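Periplasmic oligopeptide-binding protein (Burkholderia pseudomallei, PDB 3ZS6) binds oligopeptides in the periplasm and probably hands them to an ABC transport system for uptake into the cell. Local coordinates at residues A[404-409]-A[424-429]; A[415-420]-A[454-459]. All coordinates share one frame; numbering follows the deposited sequence.

Interaction 1. Residues A[404-409]-A[424-429]; sequences DGWFAD and SSQNTV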
loop_
_atom_site.group_PDB
_atom_site.type_symbol
_atom_site.label_atom_id
_atom_site.label_comp_id
_atom_site.label_asym_id
_atom_site.label_seq_id
_atom_site.Cartn_x
_atom_site.Cartn_y
_atom_site.Cartn_z
ATOM N N ASP A 404 -6.411 3.553 -9.183
ATOM C CA ASP A 404 -5.621 3.643 -7.955
ATOM C C ASP A 404 -6.077 2.551 -6.988
ATOM O O ASP A 404 -6.961 1.761 -7.312
ATOM C CB ASP A 404 -5.762 5.024 -7.311
ATOM C CG ASP A 404 -4.504 5.455 -6.539
ATOM O OD1 ASP A 404 -3.845 4.598 -5.913
ATOM O OD2 ASP A 404 -4.180 6.658 -6.557
ATOM N N GLY A 405 -5.475 2.515 -5.804
ATOM C CA GLY A 405 -5.763 1.480 -4.826
ATOM C C GLY A 405 -4.772 1.571 -3.680
ATOM O O GLY A 405 -3.592 1.849 -3.897
ATOM N N TRP A 406 -5.246 1.330 -2.462
ATOM C CA TRP A 406 -4.397 1.461 -1.280
ATOM C C TRP A 406 -4.530 0.226 -0.397
ATOM O O TRP A 406 -5.644 -0.200 -0.084
ATOM C CB TRP A 406 -4.806 2.714 -0.500
ATOM C CG TRP A 406 -3.959 3.046 0.698
ATOM C CD1 TRP A 406 -4.264 2.814 2.010
ATOM C CD2 TRP A 406 -2.687 3.700 0.692
ATOM N NE1 TRP A 406 -3.257 3.277 2.823
ATOM C CE2 TRP A 406 -2.278 3.833 2.040
ATOM C CE3 TRP A 406 -1.849 4.185 -0.320
ATOM C CZ2 TRP A 406 -1.065 4.420 2.400
ATOM C CZ3 TRP A 406 -0.642 4.779 0.042
ATOM C CH2 TRP A 406 -0.264 4.892 1.391
ATOM N N PHE A 407 -3.389 -0.352 -0.026
ATOM C CA PHE A 407 -3.307 -1.435 0.956
ATOM C C PHE A 407 -2.948 -0.834 2.304
ATOM O O PHE A 407 -2.016 -0.024 2.399
ATOM C CB PHE A 407 -2.202 -2.431 0.571
ATOM C CG PHE A 407 -2.693 -3.609 -0.216
ATOM C CD1 PHE A 407 -2.935 -3.500 -1.577
ATOM C CD2 PHE A 407 -2.914 -4.832 0.406
ATOM C CE1 PHE A 407 -3.393 -4.584 -2.304
ATOM C CE2 PHE A 407 -3.370 -5.928 -0.318
ATOM C CZ PHE A 407 -3.608 -5.802 -1.672
ATOM N N ALA A 408 -3.672 -1.218 3.348
ATOM C CA ALA A 408 -3.363 -0.725 4.686
ATOM C C ALA A 408 -1.903 -1.027 5.039
ATOM O O ALA A 408 -1.417 -2.123 4.753
ATOM C CB ALA A 408 -4.291 -1.374 5.702
ATOM N N ASP A 409 -1.216 -0.070 5.663
ATOM C CA ASP A 409 0.165 -0.276 6.122
ATOM C C ASP A 409 0.170 -0.864 7.531
ATOM O O ASP A 409 1.200 -1.340 8.021
ATOM C CB ASP A 409 0.953 1.044 6.130
ATOM C CG ASP A 409 1.291 1.544 4.728
ATOM O OD1 ASP A 409 1.380 0.719 3.796
ATOM O OD2 ASP A 409 1.465 2.768 4.560
ATOM N N SER A 424 -0.516 15.521 2.982
ATOM C CA SER A 424 0.093 14.191 3.077
ATOM C C SER A 424 0.844 13.837 1.794
ATOM O O SER A 424 0.388 14.158 0.695
ATOM C CB SER A 424 -0.968 13.127 3.347
ATOM O OG SER A 424 -0.481 11.850 3.002
ATOM N N SER A 425 1.983 13.160 1.931
ATOM C CA SER A 425 2.787 12.787 0.772
ATOM C C SER A 425 2.072 11.780 -0.136
ATOM O O SER A 425 2.443 11.609 -1.291
ATOM C CB SER A 425 4.161 12.242 1.207
ATOM O OG SER A 425 4.082 10.891 1.659
ATOM N N GLN A 426 1.060 11.100 0.386
ATOM C CA GLN A 426 0.324 10.133 -0.427
ATOM C C GLN A 426 -1.113 10.598 -0.724
ATOM O O GLN A 426 -1.946 9.828 -1.211
ATOM C CB GLN A 426 0.348 8.739 0.220
ATOM C CG GLN A 426 1.701 8.024 0.109
ATOM C CD GLN A 426 2.014 7.596 -1.317
ATOM O OE1 GLN A 426 1.141 7.111 -2.038
ATOM N NE2 GLN A 426 3.264 7.775 -1.729
ATOM N N ASN A 427 -1.394 11.858 -0.410
ATOM C CA ASN A 427 -2.620 12.517 -0.866
ATOM C C ASN A 427 -2.367 13.042 -2.279
ATOM O O ASN A 427 -1.954 14.186 -2.479
ATOM C CB ASN A 427 -2.997 13.650 0.095
ATOM C CG ASN A 427 -4.308 14.343 -0.283
ATOM O OD1 ASN A 427 -4.736 14.323 -1.438
ATOM N ND2 ASN A 427 -4.939 14.971 0.699
ATOM N N THR A 428 -2.561 12.175 -3.264
ATOM C CA THR A 428 -2.246 12.536 -4.638
ATOM C C THR A 428 -3.413 13.239 -5.344
ATOM O O THR A 428 -3.184 14.023 -6.263
ATOM C CB THR A 428 -1.745 11.314 -5.463
ATOM O OG1 THR A 428 -2.757 10.301 -5.506
ATOM C CG2 THR A 428 -0.462 10.730 -4.851
ATOM N N VAL A 429 -4.652 12.987 -4.909
ATOM C CA VAL A 429 -5.803 13.671 -5.525
ATOM C C VAL A 429 -5.811 15.175 -5.225
ATOM O O VAL A 429 -6.429 15.964 -5.951
ATOM C CB VAL A 429 -7.160 13.061 -5.120
ATOM C CG1 VAL A 429 -7.192 11.568 -5.465
ATOM C CG2 VAL A 429 -7.452 13.307 -3.628
HETATM O O HOH W 1 -2.051 7.695 -5.606
HETATM O O HOH W 2 -5.154 8.751 -4.480
#
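Gln-426 meets Trp-406 obliquely, starting to one side of the indole plane and descending past the CH2/CZ3 rim. CB is 4.1 Å from CH2 of Trp-406, and CG comes closer, 3.9 Å from the same CH2. The Gln-426 chain then bends (chi2 -70°), which turns the amide toward CZ3: CD of Gln-426 is 4.1 Å from CZ3 of Trp-406, and OE1 arrives at the edge, 3.6 Å from that carbon, near the indole plane. Although the ring and amide planes are only 25° apart, the amide lies beyond the ring edge and not over its face, so this is no stack. At the other end of the amide, NE2 donates to Lys-100 O and Glu-24 OE1. Trp-406 belongs to strand 401-407, which serves the peptide site of this periplasmic binding protein: Gly-405 and Phe-407 bond the bound peptide through their backbones, while Asp-404 and Gln-426 pack on its apolar side chains. Gln-426 itself sits in a type I turn, Ser-424 to Asn-427, combined with an ST turn in which its N donates to Ser-424 OG. Further along, Asp-404 OD2 and Thr-428 OG1 stand 4.0 Å apart and are bridged by two waters. The first donates to Asp-404 OD2 at 2.6 Å and is 2.7 Å from Thr-428 OG1. Asp-404 OD1, through its anti lone pair, accepts from Gly-405 N, which limits rotation of the carboxylate.

Interaction 2. Residues A[415-420]-A[454-459]; sequences TFFDLI and ALLTQA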
loop_
_atom_site.group_PDB
_atom_site.type_symbol
_atom_site.label_atom_id
_atom_site.label_comp_id
_atom_site.label_asym_id
_atom_site.label_seq_id
_atom_site.Cartn_x
_atom_site.Cartn_y
_atom_site.Cartn_z
ATOM N N THR A 415 -4.297 4.721 8.444
ATOM C CA THR A 415 -3.558 4.459 7.209
ATOM C C THR A 415 -4.324 4.970 5.982
ATOM O O THR A 415 -3.721 5.401 4.996
ATOM C CB THR A 415 -3.192 2.971 7.038
ATOM O OG1 THR A 415 -2.425 2.801 5.839
ATOM C CG2 THR A 415 -4.439 2.092 6.971
ATOM N N PHE A 416 -5.650 4.941 6.050
ATOM C CA PHE A 416 -6.461 5.396 4.923
ATOM C C PHE A 416 -6.586 6.922 4.915
ATOM O O PHE A 416 -6.709 7.549 3.851
ATOM C CB PHE A 416 -7.824 4.697 4.921
ATOM C CG PHE A 416 -7.748 3.236 4.563
ATOM C CD1 PHE A 416 -7.592 2.840 3.238
ATOM C CD2 PHE A 416 -7.786 2.261 5.547
ATOM C CE1 PHE A 416 -7.508 1.497 2.898
ATOM C CE2 PHE A 416 -7.692 0.914 5.217
ATOM C CZ PHE A 416 -7.549 0.532 3.893
ATOM N N PHE A 417 -6.527 7.529 6.098
ATOM C CA PHE A 417 -6.495 8.985 6.176
ATOM C C PHE A 417 -5.251 9.585 5.496
ATOM O O PHE A 417 -5.260 10.753 5.118
ATOM C CB PHE A 417 -6.640 9.482 7.626
ATOM C CG PHE A 417 -8.079 9.523 8.122
ATOM C CD1 PHE A 417 -8.973 10.468 7.635
ATOM C CD2 PHE A 417 -8.525 8.629 9.096
ATOM C CE1 PHE A 417 -10.298 10.511 8.090
ATOM C CE2 PHE A 417 -9.838 8.664 9.563
ATOM C CZ PHE A 417 -10.732 9.605 9.052
ATOM N N ASP A 418 -4.194 8.792 5.327
ATOM C CA ASP A 418 -3.016 9.254 4.587
ATOM C C ASP A 418 -3.357 9.637 3.144
ATOM O O ASP A 418 -2.582 10.323 2.475
ATOM C CB ASP A 418 -1.899 8.200 4.591
ATOM C CG ASP A 418 -1.118 8.174 5.897
ATOM O OD1 ASP A 418 -1.075 9.216 6.586
ATOM O OD2 ASP A 418 -0.536 7.118 6.230
ATOM N N LEU A 419 -4.511 9.192 2.661
ATOM C CA LEU A 419 -4.935 9.507 1.290
ATOM C C LEU A 419 -5.637 10.855 1.151
ATOM O O LEU A 419 -5.758 11.383 0.041
ATOM C CB LEU A 419 -5.885 8.431 0.766
ATOM C CG LEU A 419 -5.337 7.010 0.703
ATOM C CD1 LEU A 419 -6.436 6.047 0.260
ATOM C CD2 LEU A 419 -4.117 6.946 -0.228
ATOM N N ILE A 420 -6.111 11.410 2.263
ATOM C CA ILE A 420 -6.969 12.588 2.195
ATOM C C ILE A 420 -6.589 13.734 3.139
ATOM O O ILE A 420 -7.166 14.816 3.046
ATOM C CB ILE A 420 -8.449 12.216 2.438
ATOM C CG1 ILE A 420 -8.578 11.338 3.687
ATOM C CG2 ILE A 420 -9.028 11.496 1.220
ATOM C CD1 ILE A 420 -10.015 11.184 4.186
ATOM N N ALA A 454 -15.504 7.077 17.090
ATOM C CA ALA A 454 -16.641 7.907 16.736
ATOM C C ALA A 454 -16.185 9.109 15.923
ATOM O O ALA A 454 -16.758 9.421 14.879
ATOM C CB ALA A 454 -17.370 8.362 17.992
ATOM N N LEU A 455 -15.146 9.778 16.410
ATOM C CA LEU A 455 -14.616 10.956 15.734
ATOM C C LEU A 455 -13.983 10.611 14.377
ATOM O O LEU A 455 -14.124 11.365 13.415
ATOM C CB LEU A 455 -13.614 11.689 16.634
ATOM C CG LEU A 455 -14.220 12.382 17.860
ATOM C CD1 LEU A 455 -13.178 13.219 18.597
ATOM C CD2 LEU A 455 -15.400 13.245 17.453
ATOM N N LEU A 456 -13.293 9.475 14.293
ATOM C CA LEU A 456 -12.689 9.081 13.022
ATOM C C LEU A 456 -13.762 8.726 11.995
ATOM O O LEU A 456 -13.609 8.993 10.803
ATOM C CB LEU A 456 -11.706 7.919 13.201
ATOM C CG LEU A 456 -10.435 8.214 13.999
ATOM C CD1 LEU A 456 -9.507 6.997 13.977
ATOM C CD2 LEU A 456 -9.720 9.451 13.463
ATOM N N THR A 457 -14.847 8.121 12.469
ATOM C CA THR A 457 -15.964 7.773 11.608
ATOM C C THR A 457 -16.604 9.051 11.077
ATOM O O THR A 457 -16.893 9.169 9.881
ATOM C CB THR A 457 -17.021 6.941 12.363
ATOM O OG1 THR A 457 -16.432 5.719 12.821
ATOM C CG2 THR A 457 -18.198 6.619 11.461
ATOM N N GLN A 458 -16.807 10.015 11.972
ATOM C CA GLN A 458 -17.373 11.301 11.585
ATOM C C GLN A 458 -16.499 11.986 10.539
ATOM O O GLN A 458 -17.000 12.464 9.526
ATOM C CB GLN A 458 -17.567 12.207 12.801
ATOM C CG GLN A 458 -18.131 13.572 12.446
ATOM C CD GLN A 458 -18.244 14.492 13.645
ATOM O OE1 GLN A 458 -17.894 14.120 14.769
ATOM N NE2 GLN A 458 -18.729 15.707 13.410
ATOM N N ALA A 459 -15.189 12.009 10.779
ATOM C CA ALA A 459 -14.241 12.592 9.830
ATOM C C ALA A 459 -14.219 11.867 8.475
ATOM O O ALA A 459 -14.160 12.514 7.424
ATOM C CB ALA A 459 -12.843 12.632 10.431
#
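The carbonyl oxygen of Leu-456 is the polar atom at the centre of this contact, and what approaches it is the far edge of the Phe-417 ring. CZ of Phe-417 lies 3.4 Å from Leu-456 O, with the oxygen in the plane of the ring; CE2 is next, at 4.0 Å from the same oxygen. An oxygen placed there faces the slightly positive C-H rim rather than the pi cloud, probably a mildly favourable electrostatic contact, though no hydrogen bond crosses between the segments. The rest is apolar. On one flank of CZ, CE2 of Phe-417 touches CD2 of Leu-456 at 4.0 Å; on the other, CE1 lies 4.1 Å from Ala-459 CB. That methyl also stands 3.9 Å from Phe-417 CZ, and its direction relative to the ring is oblique. Leu-456 and Ala-459 are three residues apart, nearly one helical turn. The phenyl tip therefore reaches both residues on one side of helix 449-464. Phe-417 gets there with CG anti to its own carbonyl carbon (chi1 -81°), the ring projecting from a short, weakly bonded helical segment in which Leu-419 N donates to Phe-416 O and Ile-420 N to Phe-417 O. Its nearest CA across the contact, that of Leu-456, is 9.2 Å away, a span the aromatic side chain fills. Around this joint, Val-440 of helix 434-443 also packs on Phe-417, and Ala-443 of that helix on Leu-456. Segment 415-420 thus touches strand 260-266 through Phe-416 and Leu-419, and helix 449-464 through Phe-417.

From the N terminus, strand 401-407 comes first and is followed, after a short loop, by helix 414-417 and then by the loop segment 424-429. Interaction 1 closes this short loop, with 14 residues between its segments; interaction 2 starts within it, at 415-420, and closes a loop of 33 residues at helix 449-464. The segments alternate, so the two loops cross. They also touch: Ser-424 OG and Asp-418 O, 2.6 Å apart, probably form a hydrogen bond, as do Asp-409 N and Thr-415 OG1 at 3.1 Å. Segment 415-420 thus connects the peptide-binding strand and the turn facing it with the helices 434-443 and 449-464.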